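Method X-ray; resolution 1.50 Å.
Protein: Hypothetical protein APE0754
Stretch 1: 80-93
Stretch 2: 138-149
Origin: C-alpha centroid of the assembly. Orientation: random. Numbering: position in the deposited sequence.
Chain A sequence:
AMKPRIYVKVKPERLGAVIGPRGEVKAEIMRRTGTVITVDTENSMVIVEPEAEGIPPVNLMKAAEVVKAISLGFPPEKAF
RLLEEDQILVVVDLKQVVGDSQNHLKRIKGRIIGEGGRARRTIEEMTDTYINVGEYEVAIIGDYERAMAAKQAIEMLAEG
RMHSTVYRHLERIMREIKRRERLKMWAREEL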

# COMPACT_ATOMS: atom_id res chain seq x y z
N PHE A 80 -0.76 0.39 9.14
CA PHE A 80 -1.66 1.24 9.93
C PHE A 80 -1.74 2.67 9.40
O PHE A 80 -2.66 3.41 9.72
N ARG A 81 -0.76 3.05 8.58
CA ARG A 81 -0.75 4.38 7.99
C ARG A 81 -2.02 4.60 7.17
O ARG A 81 -2.47 5.73 7.01
N LEU A 82 -2.59 3.51 6.67
CA LEU A 82 -3.80 3.58 5.86
C LEU A 82 -5.03 4.02 6.65
O LEU A 82 -6.07 4.31 6.07
N LEU A 83 -4.89 4.08 7.97
CA LEU A 83 -5.99 4.52 8.83
C LEU A 83 -6.00 6.04 8.86
O LEU A 83 -6.98 6.66 9.30
N GLU A 84 -4.92 6.65 8.40
CA GLU A 84 -4.80 8.09 8.39
C GLU A 84 -5.57 8.75 7.26
O GLU A 84 -5.83 8.16 6.21
N GLU A 85 -5.92 10.00 7.50
CA GLU A 85 -6.66 10.79 6.54
C GLU A 85 -5.86 11.01 5.25
O GLU A 85 -4.67 11.31 5.28
N ASP A 86 -6.53 10.83 4.12
CA ASP A 86 -5.93 11.02 2.81
C ASP A 86 -4.92 9.98 2.35
O ASP A 86 -4.41 10.07 1.23
N GLN A 87 -4.62 8.99 3.19
CA GLN A 87 -3.66 7.95 2.79
C GLN A 87 -4.41 6.84 2.05
O GLN A 87 -5.47 6.41 2.48
N ILE A 88 -3.85 6.39 0.94
CA ILE A 88 -4.46 5.32 0.16
C ILE A 88 -3.43 4.23 -0.18
O ILE A 88 -2.22 4.40 -0.02
N LEU A 89 -3.93 3.11 -0.66
CA LEU A 89 -3.09 1.98 -1.04
C LEU A 89 -3.17 1.79 -2.55
O LEU A 89 -4.26 1.64 -3.11
N VAL A 90 -2.02 1.81 -3.20
CA VAL A 90 -1.94 1.60 -4.64
C VAL A 90 -1.04 0.41 -4.87
O VAL A 90 -0.03 0.26 -4.18
N VAL A 91 -1.40 -0.44 -5.82
CA VAL A 91 -0.60 -1.63 -6.08
C VAL A 91 -0.20 -1.76 -7.54
O VAL A 91 -1.00 -1.50 -8.44
N VAL A 92 1.06 -2.14 -7.76
CA VAL A 92 1.57 -2.36 -9.10
C VAL A 92 1.79 -3.86 -9.22
O VAL A 92 2.62 -4.44 -8.51
N ASP A 93 1.03 -4.51 -10.09
CA ASP A 93 1.18 -5.95 -10.28
C ASP A 93 2.22 -6.13 -11.39
O ASP A 93 1.94 -5.87 -12.56
N VAL A 138 4.00 -4.72 -6.06
CA VAL A 138 4.66 -3.63 -5.34
C VAL A 138 3.55 -2.76 -4.78
O VAL A 138 2.81 -2.12 -5.54
N ALA A 139 3.41 -2.76 -3.46
CA ALA A 139 2.37 -1.99 -2.78
C ALA A 139 2.90 -0.64 -2.33
O ALA A 139 4.03 -0.53 -1.84
N ILE A 140 2.07 0.39 -2.46
CA ILE A 140 2.45 1.76 -2.12
C ILE A 140 1.40 2.42 -1.24
O ILE A 140 0.21 2.35 -1.53
N ILE A 141 1.84 3.08 -0.18
CA ILE A 141 0.94 3.80 0.72
C ILE A 141 1.35 5.27 0.77
O ILE A 141 2.51 5.58 1.05
N GLY A 142 0.40 6.16 0.49
CA GLY A 142 0.67 7.59 0.52
C GLY A 142 -0.58 8.35 0.11
O GLY A 142 -1.61 7.72 -0.13
N ASP A 143 -0.54 9.68 0.05
CA ASP A 143 -1.74 10.38 -0.39
C ASP A 143 -1.86 10.17 -1.90
O ASP A 143 -0.89 9.76 -2.55
N TYR A 144 -3.04 10.42 -2.44
CA TYR A 144 -3.30 10.19 -3.86
C TYR A 144 -2.21 10.56 -4.87
O TYR A 144 -1.73 9.70 -5.60
N GLU A 145 -1.84 11.83 -4.92
CA GLU A 145 -0.83 12.27 -5.88
C GLU A 145 0.55 11.66 -5.68
O GLU A 145 1.21 11.28 -6.66
N ARG A 146 1.01 11.58 -4.44
CA ARG A 146 2.31 11.01 -4.15
C ARG A 146 2.34 9.51 -4.45
O ARG A 146 3.31 9.00 -5.00
N ALA A 147 1.27 8.80 -4.08
CA ALA A 147 1.21 7.36 -4.36
C ALA A 147 1.19 7.12 -5.88
O ALA A 147 1.81 6.18 -6.38
N MET A 148 0.47 7.97 -6.61
CA MET A 148 0.41 7.82 -8.06
C MET A 148 1.76 8.16 -8.69
O MET A 148 2.15 7.56 -9.70
N ALA A 149 2.49 9.10 -8.10
CA ALA A 149 3.81 9.47 -8.61
C ALA A 149 4.76 8.29 -8.44
O ALA A 149 5.50 7.93 -9.35

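Packing of side chains between stretches 80-93 and 138-149 of hypothetical protein APE0754. Two neighbouring antiparallel strands form the framework, joined by paired backbone hydrogen bonds at Ile88 with Gly142, Val90 with Ile140, and Val92 with Val138. The alternation of the strands sends Leu89, Val91, Ala139 and Ile141 to one face of the sheet, and Val90, Val92, Val138 and Ile140 to the other, together with Ile88.

Ile141 (m, t) has more of its surface covered by the opposite stretch than any other residue. Its CG2 lies 3.8 Å from Leu82 CD2 and 3.6 Å from Arg81 CD, so the 3-10 segment closes over it, while its CG1 is 4.0 Å from CD1 of its cross-strand partner Leu89 (t, p). The same Leu89 CD1 reaches Ala139 CB at 4.1 Å, and Val91 (t) continues this face with CG2 4.4 Å from Ala139 CB. Arg81 is fully extended, with chi1 to chi3 all t; this carries its guanidinium past Ile141, whose carbonyl O lies over one face of the group. There Gln87 (m, m) receives it: Arg81 NE donates to Gln87 OE1 at 2.8 Å, and Arg81 NH2 donates to the same OE1 at 3.1 Å. Gln87 OE1 also sits 3.3 Å from Gly142 CA.

On the other face, Val90 (t) is the next most covered residue. Its CB faces Ile140 CB at 4.4 Å, and its CG2 meets the helix after the strand, 3.9 Å from Ala147 CB and 4.2 Å from Met148 SD. The small Ala147, pointing toward the strand, also lies 4.3 Å from Ile88 CG1. Ile88 (p, t) is covered nearly as much as Val90; its CD1 reaches the start of the helix and touches the edge of the Tyr144 ring, 3.8 Å from Tyr144 CD1. Val92 and Val138, both t, extend this apolar row, with Val92 CB 4.2 Å from Val138 CB, and Val92 CG2 is 4.4 Å from Ile140 CD1.

Polar groups gather where strand gives way to helix. Asp143 (p) caps the helix, its OD1 accepting from Arg146 N at 3.1 Å, while its OD2 forms a salt bridge with Arg146 NH1 at 3.1 Å. One water links the stretches here, donating to Asp86 O at 2.6 Å and accepting from Tyr144 N at 2.8 Å.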

# COMPACT_ATOMS: atom_id res chain seq x y z
CB PHE A 80 -1.22 1.27 11.40
CG PHE A 80 -1.43 -0.03 12.13
CD1 PHE A 80 -2.50 -0.86 11.82
CD2 PHE A 80 -0.56 -0.40 13.16
CE1 PHE A 80 -2.72 -2.05 12.53
CE2 PHE A 80 -0.77 -1.59 13.87
CZ PHE A 80 -1.85 -2.41 13.56
CB ARG A 81 0.48 4.55 7.10
CG ARG A 81 0.52 5.86 6.31
CD ARG A 81 1.85 6.03 5.60
NE ARG A 81 1.85 7.20 4.72
CZ ARG A 81 2.95 7.70 4.16
NH1 ARG A 81 4.13 7.14 4.37
NH2 ARG A 81 2.86 8.77 3.37
CB LEU A 82 -4.05 2.23 5.18
CG LEU A 82 -3.07 1.97 4.01
CD1 LEU A 82 -3.08 0.49 3.64
CD2 LEU A 82 -3.46 2.83 2.83
CB LEU A 83 -5.82 3.99 10.26
CG LEU A 83 -6.01 2.49 10.47
CD1 LEU A 83 -5.94 2.19 11.96
CD2 LEU A 83 -7.36 2.04 9.91
CB GLU A 84 -3.33 8.50 8.31
CG GLU A 84 -2.57 8.23 9.58
CD GLU A 84 -1.08 8.33 9.37
OE1 GLU A 84 -0.64 9.23 8.62
OE2 GLU A 84 -0.34 7.51 9.96
CB GLU A 85 -7.01 12.12 7.19
CG GLU A 85 -7.66 13.15 6.31
CD GLU A 85 -8.03 14.38 7.10
OE1 GLU A 85 -8.94 14.28 7.95
OE2 GLU A 85 -7.40 15.44 6.89
CB ASP A 86 -5.30 12.41 2.72
CG ASP A 86 -6.31 13.52 2.98
OD1 ASP A 86 -7.42 13.46 2.39
OD2 ASP A 86 -5.99 14.44 3.76
CB GLN A 87 -2.95 7.37 4.02
CG GLN A 87 -2.22 8.39 4.87
CD GLN A 87 -1.23 9.19 4.06
OE1 GLN A 87 -0.23 8.66 3.56
NE2 GLN A 87 -1.50 10.49 3.92
CB ILE A 88 -5.06 5.84 -1.18
CG1 ILE A 88 -3.95 6.36 -2.09
CG2 ILE A 88 -6.08 6.94 -0.90
CD1 ILE A 88 -4.39 6.64 -3.50
CB LEU A 89 -3.58 0.72 -0.34
CG LEU A 89 -2.92 -0.61 -0.74
CD1 LEU A 89 -1.45 -0.61 -0.36
CD2 LEU A 89 -3.66 -1.75 -0.05
CB VAL A 90 -1.35 2.82 -5.35
CG1 VAL A 90 -1.09 2.49 -6.82
CG2 VAL A 90 -2.32 3.99 -5.23
CB VAL A 91 -1.37 -2.92 -5.69
CG1 VAL A 91 -0.53 -4.15 -6.01
CG2 VAL A 91 -1.73 -2.88 -4.21
CB VAL A 92 2.91 -1.63 -9.32
CG1 VAL A 92 3.51 -2.02 -10.66
CG2 VAL A 92 2.70 -0.13 -9.27
CB ASP A 93 -0.15 -6.59 -10.70
CG ASP A 93 -0.09 -8.11 -10.66
OD1 ASP A 93 0.86 -8.68 -11.24
OD2 ASP A 93 -0.99 -8.73 -10.06
CB VAL A 138 5.55 -2.79 -6.25
CG1 VAL A 138 6.20 -1.68 -5.43
CG2 VAL A 138 6.60 -3.67 -6.90
CB ALA A 139 1.84 -2.78 -1.59
CB ILE A 140 2.58 2.61 -3.40
CG1 ILE A 140 3.56 1.95 -4.37
CG2 ILE A 140 2.99 4.03 -3.05
CD1 ILE A 140 3.42 2.43 -5.81
CB ILE A 141 1.00 3.25 2.17
CG1 ILE A 141 0.52 1.79 2.20
CG2 ILE A 141 0.13 4.12 3.07
CD1 ILE A 141 0.81 1.07 3.51
CB ASP A 143 -1.74 11.89 -0.02
CG ASP A 143 -0.60 12.67 -0.63
OD1 ASP A 143 -0.42 12.61 -1.86
OD2 ASP A 143 0.10 13.37 0.13
CB TYR A 144 -4.60 10.88 -4.29
CG TYR A 144 -4.96 10.55 -5.71
CD1 TYR A 144 -5.37 9.26 -6.06
CD2 TYR A 144 -4.82 11.49 -6.72
CE1 TYR A 144 -5.63 8.93 -7.39
CE2 TYR A 144 -5.08 11.17 -8.05
CZ TYR A 144 -5.48 9.89 -8.38
OH TYR A 144 -5.72 9.56 -9.69
CB GLU A 145 -0.73 13.78 -5.87
CG GLU A 145 -1.99 14.46 -6.30
CD GLU A 145 -1.77 15.93 -6.52
OE1 GLU A 145 -1.51 16.64 -5.53
OE2 GLU A 145 -1.84 16.36 -7.69
CB ARG A 146 2.70 11.28 -2.70
CG ARG A 146 3.01 12.75 -2.44
CD ARG A 146 3.29 13.04 -0.98
NE ARG A 146 3.81 14.40 -0.81
CZ ARG A 146 3.11 15.50 -1.05
NH1 ARG A 146 1.86 15.42 -1.47
NH2 ARG A 146 3.68 16.69 -0.89
CB ALA A 147 -0.04 6.75 -3.71
CB MET A 148 -0.71 8.68 -8.65
CG MET A 148 -2.13 8.19 -8.32
SD MET A 148 -2.41 6.40 -8.67
CE MET A 148 -2.33 6.41 -10.44
CB ALA A 149 4.35 10.69 -7.86
O HOH W 1 -5.20 11.29 -0.87